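Local coordinates for protein putative ADP-Ribosyltransferase Scabin (Streptomyces scabiei 87.22, PDB 5EWY) that transfers ADP-ribose, probably from NAD+ to DNA, as a putative toxin of a plant-pathogenic Streptomyces, and binds an inhibitor in its pocket, at residues A[84-89]-A[170-175]; A[49-54]-A[161-166]. One frame throughout, in Å; residues are numbered along the deposited sequence.

Contact 1: A[84-89]-A[170-175]; sequences AVVFEQ and EFVIGV
The ring of F87, on helix 83-89, reaches three residues of the strand that begins at V172. Its outer atoms do the touching: CE1 lies 4.0 Å from CG1 of V172, while CZ is 3.8 Å from CG1 of V175 and equally close to the CA of G174, at 3.8 Å. All three partners approach the ring obliquely. The F87 and V172 side chains cross at about a right angle. A second, looser touch joins methyl to methyl, CG1 of V86 and CG1 of V172 being 4.4 Å apart, so V172 CG1 is shared by two successive helix residues. No hydrogen bond links the segments; the contact is wholly apolar and its touching residues are buried.

F87 carries CG anti to its carbonyl carbon and beside the backbone N (chi1 -67°); from there the ring continues to the strand, although the CB bond does not point at it. In V175, CG1 stands between the backbone N and the carbonyl carbon (chi1 68°), where it meets CZ of F87. A classic beta bulge, with I173 and G174 paired opposite the single residue Y136 of strand 133-137, interrupts the start of the strand.

The carbonyl O of F87 accepts hydrogen bonds from the side chains of T169 and H195. The axes of 84-89 and 172-175 come within 9.8 Å at their closest and run at 172°, nearly antiparallel. V86 and F87 also rest on Y135 of the adjacent strand 133-137: helix-on-sheet packing against the four-stranded antiparallel sheet of this ADP-ribosyltransferase-clan domain.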
loop_
_atom_site.group_PDB
_atom_site.type_symbol
_atom_site.label_atom_id
_atom_site.label_comp_id
_atom_site.label_asym_id
_atom_site.label_seq_id
_atom_site.Cartn_x
_atom_site.Cartn_y
_atom_site.Cartn_z
ATOM N N ALA A 84 -5.476 -6.068 14.773
ATOM C CA ALA A 84 -4.809 -5.790 16.035
ATOM C C ALA A 84 -3.321 -5.551 15.811
ATOM O O ALA A 84 -2.714 -4.690 16.457
ATOM C CB ALA A 84 -5.047 -6.921 17.031
ATOM N N VAL A 85 -2.728 -6.278 14.862
ATOM C CA VAL A 85 -1.306 -6.151 14.576
ATOM C C VAL A 85 -1.041 -4.937 13.695
ATOM O O VAL A 85 -0.153 -4.124 13.982
ATOM C CB VAL A 85 -0.816 -7.446 13.896
ATOM C CG1 VAL A 85 0.661 -7.329 13.554
ATOM C CG2 VAL A 85 -1.113 -8.673 14.779
ATOM N N VAL A 86 -1.797 -4.804 12.604
ATOM C CA VAL A 86 -1.567 -3.711 11.665
ATOM C C VAL A 86 -1.844 -2.355 12.308
ATOM O O VAL A 86 -1.100 -1.398 12.093
ATOM C CB VAL A 86 -2.409 -3.918 10.403
ATOM C CG1 VAL A 86 -2.317 -2.711 9.473
ATOM C CG2 VAL A 86 -1.966 -5.142 9.654
ATOM N N PHE A 87 -2.891 -2.246 13.118
ATOM C CA PHE A 87 -3.151 -0.944 13.722
ATOM C C PHE A 87 -2.073 -0.581 14.737
ATOM O O PHE A 87 -1.805 0.600 14.952
ATOM C CB PHE A 87 -4.527 -0.917 14.380
ATOM C CG PHE A 87 -5.678 -1.018 13.418
ATOM C CD1 PHE A 87 -5.502 -0.932 12.039
ATOM C CD2 PHE A 87 -6.965 -1.168 13.912
ATOM C CE1 PHE A 87 -6.598 -1.040 11.162
ATOM C CE2 PHE A 87 -8.045 -1.255 13.043
ATOM C CZ PHE A 87 -7.865 -1.184 11.689
ATOM N N GLU A 88 -1.440 -1.566 15.369
ATOM C CA GLU A 88 -0.364 -1.254 16.291
ATOM C C GLU A 88 0.944 -0.929 15.568
ATOM O O GLU A 88 1.644 0.016 15.951
ATOM C CB GLU A 88 -0.187 -2.426 17.253
ATOM C CG GLU A 88 0.799 -2.167 18.368
ATOM C CD GLU A 88 0.383 -2.823 19.667
ATOM O OE1 GLU A 88 -0.736 -2.527 20.145
ATOM O OE2 GLU A 88 1.165 -3.639 20.202
ATOM N N GLN A 89 1.299 -1.698 14.537
ATOM C CA GLN A 89 2.618 -1.607 13.913
ATOM C C GLN A 89 2.637 -0.839 12.609
ATOM O O GLN A 89 3.726 -0.510 12.129
ATOM C CB GLN A 89 3.115 -2.996 13.500
ATOM C CG GLN A 89 3.349 -3.956 14.563
ATOM C CD GLN A 89 3.821 -5.284 14.000
ATOM O OE1 GLN A 89 3.924 -5.489 12.780
ATOM N NE2 GLN A 89 4.105 -6.187 14.879
ATOM N N GLU A 170 -0.560 5.654 11.392
ATOM C CA GLU A 170 -1.358 6.883 11.286
ATOM C C GLU A 170 -1.958 7.043 9.893
ATOM O O GLU A 170 -2.861 7.876 9.715
ATOM C CB GLU A 170 -0.531 8.118 11.662
ATOM C CG GLU A 170 0.581 8.472 10.690
ATOM C CD GLU A 170 1.484 9.570 11.191
ATOM O OE1 GLU A 170 1.061 10.751 11.164
ATOM O OE2 GLU A 170 2.615 9.239 11.613
ATOM N N PHE A 171 -1.445 6.325 8.904
ATOM C CA PHE A 171 -1.946 6.410 7.532
ATOM C C PHE A 171 -2.850 5.255 7.148
ATOM O O PHE A 171 -3.263 5.159 5.984
ATOM C CB PHE A 171 -0.788 6.525 6.536
ATOM C CG PHE A 171 0.127 7.661 6.825
ATOM C CD1 PHE A 171 -0.297 8.980 6.682
ATOM C CD2 PHE A 171 1.411 7.434 7.291
ATOM C CE1 PHE A 171 0.543 10.029 6.973
ATOM C CE2 PHE A 171 2.251 8.487 7.577
ATOM C CZ PHE A 171 1.824 9.777 7.411
ATOM N N VAL A 172 -3.156 4.368 8.087
ATOM C CA VAL A 172 -4.084 3.266 7.857
ATOM C C VAL A 172 -5.440 3.707 8.401
ATOM O O VAL A 172 -5.606 3.913 9.607
ATOM C CB VAL A 172 -3.597 1.969 8.513
ATOM C CG1 VAL A 172 -4.633 0.876 8.306
ATOM C CG2 VAL A 172 -2.251 1.568 7.913
ATOM N N ILE A 173 -6.420 3.858 7.503
ATOM C CA ILE A 173 -7.745 4.323 7.907
ATOM C C ILE A 173 -8.449 3.274 8.749
ATOM O O ILE A 173 -9.048 3.576 9.783
ATOM C CB ILE A 173 -8.613 4.643 6.682
ATOM C CG1 ILE A 173 -7.973 5.667 5.754
ATOM C CG2 ILE A 173 -9.958 5.123 7.161
ATOM C CD1 ILE A 173 -8.609 5.655 4.383
ATOM N N GLY A 174 -8.421 2.029 8.288
ATOM C CA GLY A 174 -9.261 0.985 8.852
ATOM C C GLY A 174 -9.229 -0.231 7.957
ATOM O O GLY A 174 -8.374 -0.338 7.079
ATOM N N VAL A 175 -10.185 -1.130 8.176
ATOM C CA VAL A 175 -10.155 -2.428 7.519
ATOM C C VAL A 175 -11.567 -2.972 7.432
ATOM O O VAL A 175 -12.404 -2.714 8.294
ATOM C CB VAL A 175 -9.231 -3.392 8.305
ATOM C CG1 VAL A 175 -9.837 -3.754 9.686
ATOM C CG2 VAL A 175 -8.946 -4.692 7.527
#

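Contact 2: A[49-54]-A[161-166]; sequences VHAAAD and VAFPGG
The carbonyl O of G165 receives two successive backbone N-H groups of the 49-54 loop. D54 N binds it at 2.9 Å, with an N-H...O angle of 157° and the donor in the carbonyl plane; A53 N is equally near, at 2.9 Å, but its bond is bent to 116° and weak. A CA-H...O contact adds to them, the CA of A52 standing 3.4 Å from O of G166. OD2 of D54 turns to NH2 of R56 in a salt bridge, while O of H50 and O of A52 both accept bonds from NH1 of R168.

Two beta turns meet here: type I from V49 to A52, and type II from F163 to G166, which ends strand 160-164 of the three-stranded antiparallel sheet. Glycine suits G165, since a CB there would clash with CB of A52 and O of D54, and would also be pressed against the carbonyl O of P164.

The apolar contacts are few. V49, with CG1 anti to its carbonyl carbon, brings that methyl to 4.0 Å from CB of P164. CB of A51 approaches the F163 ring obliquely, 4.4 Å from CD1.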
loop_
_atom_site.group_PDB
_atom_site.type_symbol
_atom_site.label_atom_id
_atom_site.label_comp_id
_atom_site.label_asym_id
_atom_site.label_seq_id
_atom_site.Cartn_x
_atom_site.Cartn_y
_atom_site.Cartn_z
ATOM N N VAL A 49 9.470 9.321 1.327
ATOM C CA VAL A 49 9.048 8.200 2.162
ATOM C C VAL A 49 8.627 8.708 3.531
ATOM O O VAL A 49 8.818 8.040 4.549
ATOM C CB VAL A 49 10.127 7.106 2.251
ATOM C CG1 VAL A 49 10.359 6.493 0.879
ATOM C CG2 VAL A 49 11.423 7.647 2.837
ATOM N N HIS A 50 8.015 9.891 3.554
ATOM C CA HIS A 50 7.412 10.398 4.778
ATOM C C HIS A 50 6.566 9.348 5.474
ATOM O O HIS A 50 6.502 9.309 6.706
ATOM C CB HIS A 50 6.541 11.612 4.450
ATOM C CG HIS A 50 5.830 12.170 5.638
ATOM N ND1 HIS A 50 6.502 12.771 6.680
ATOM C CD2 HIS A 50 4.518 12.197 5.967
ATOM C CE1 HIS A 50 5.630 13.160 7.594
ATOM N NE2 HIS A 50 4.420 12.833 7.183
ATOM N N ALA A 51 5.884 8.500 4.703
ATOM C CA ALA A 51 4.940 7.561 5.279
ATOM C C ALA A 51 5.604 6.328 5.872
ATOM O O ALA A 51 4.913 5.552 6.526
ATOM C CB ALA A 51 3.975 7.083 4.203
ATOM N N ALA A 52 6.905 6.163 5.703
ATOM C CA ALA A 52 7.548 4.886 5.988
ATOM C C ALA A 52 7.449 4.516 7.469
ATOM O O ALA A 52 7.724 5.330 8.357
ATOM C CB ALA A 52 9.009 4.963 5.566
ATOM N N ALA A 53 7.068 3.256 7.725
ATOM C CA ALA A 53 7.154 2.693 9.066
ATOM C C ALA A 53 8.569 2.276 9.436
ATOM O O ALA A 53 8.892 2.234 10.627
ATOM C CB ALA A 53 6.213 1.495 9.191
ATOM N N ASP A 54 9.421 1.988 8.450
ATOM C CA ASP A 54 10.824 1.645 8.668
ATOM C C ASP A 54 11.643 2.655 7.878
ATOM O O ASP A 54 11.864 2.480 6.670
ATOM C CB ASP A 54 11.127 0.218 8.215
ATOM C CG ASP A 54 12.479 -0.251 8.681
ATOM O OD1 ASP A 54 13.353 0.607 8.936
ATOM O OD2 ASP A 54 12.667 -1.484 8.788
ATOM N N VAL A 161 0.720 0.414 -6.021
ATOM C CA VAL A 161 1.544 1.478 -5.463
ATOM C C VAL A 161 2.400 0.820 -4.383
ATOM O O VAL A 161 1.877 0.216 -3.429
ATOM C CB VAL A 161 0.695 2.628 -4.893
ATOM C CG1 VAL A 161 1.588 3.697 -4.242
ATOM C CG2 VAL A 161 -0.191 3.260 -5.979
ATOM N N ALA A 162 3.718 0.925 -4.533
ATOM C CA ALA A 162 4.657 0.265 -3.634
ATOM C C ALA A 162 5.250 1.275 -2.661
ATOM O O ALA A 162 5.877 2.258 -3.083
ATOM C CB ALA A 162 5.782 -0.377 -4.432
ATOM N N PHE A 163 5.081 1.026 -1.361
ATOM C CA PHE A 163 5.541 1.958 -0.341
ATOM C C PHE A 163 6.907 1.547 0.188
ATOM O O PHE A 163 7.006 0.569 0.950
ATOM C CB PHE A 163 4.528 2.079 0.803
ATOM C CG PHE A 163 3.412 3.008 0.465
ATOM C CD1 PHE A 163 3.518 4.364 0.725
ATOM C CD2 PHE A 163 2.295 2.547 -0.218
ATOM C CE1 PHE A 163 2.514 5.236 0.354
ATOM C CE2 PHE A 163 1.290 3.406 -0.603
ATOM C CZ PHE A 163 1.393 4.754 -0.325
ATOM N N PRO A 164 7.992 2.222 -0.194
ATOM C CA PRO A 164 9.312 1.861 0.352
ATOM C C PRO A 164 9.387 2.215 1.827
ATOM O O PRO A 164 9.088 3.346 2.223
ATOM C CB PRO A 164 10.295 2.693 -0.478
ATOM C CG PRO A 164 9.484 3.300 -1.601
ATOM C CD PRO A 164 8.071 3.388 -1.083
ATOM N N GLY A 165 9.756 1.241 2.646
ATOM C CA GLY A 165 9.736 1.409 4.077
ATOM C C GLY A 165 8.384 1.167 4.697
ATOM O O GLY A 165 8.243 1.323 5.917
ATOM N N GLY A 166 7.397 0.776 3.902
ATOM C CA GLY A 166 6.068 0.522 4.415
ATOM C C GLY A 166 5.323 1.787 4.785
ATOM O O GLY A 166 5.539 2.857 4.216
#

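In the fold
From the N terminus, the chain first reaches loop 49-54, then strand 75-79 and helix 83-89, and only much later strand 160-164, where contact 2 closes a loop of 106 intervening residues. Contact 1 closes its own after 80, when strand 172-179 returns to the helix. Their segments alternate, so the closures cross rather than nest. Contact 2 ties the N-terminal loop to the three-stranded sheet; contact 1 ties the helix to the four-stranded one. Their centres lie about 14 Å apart, and F171 bridges them: its CE2 is 3.7 Å from CA of A51. R168, between the two later segments, also forms a salt bridge with E170.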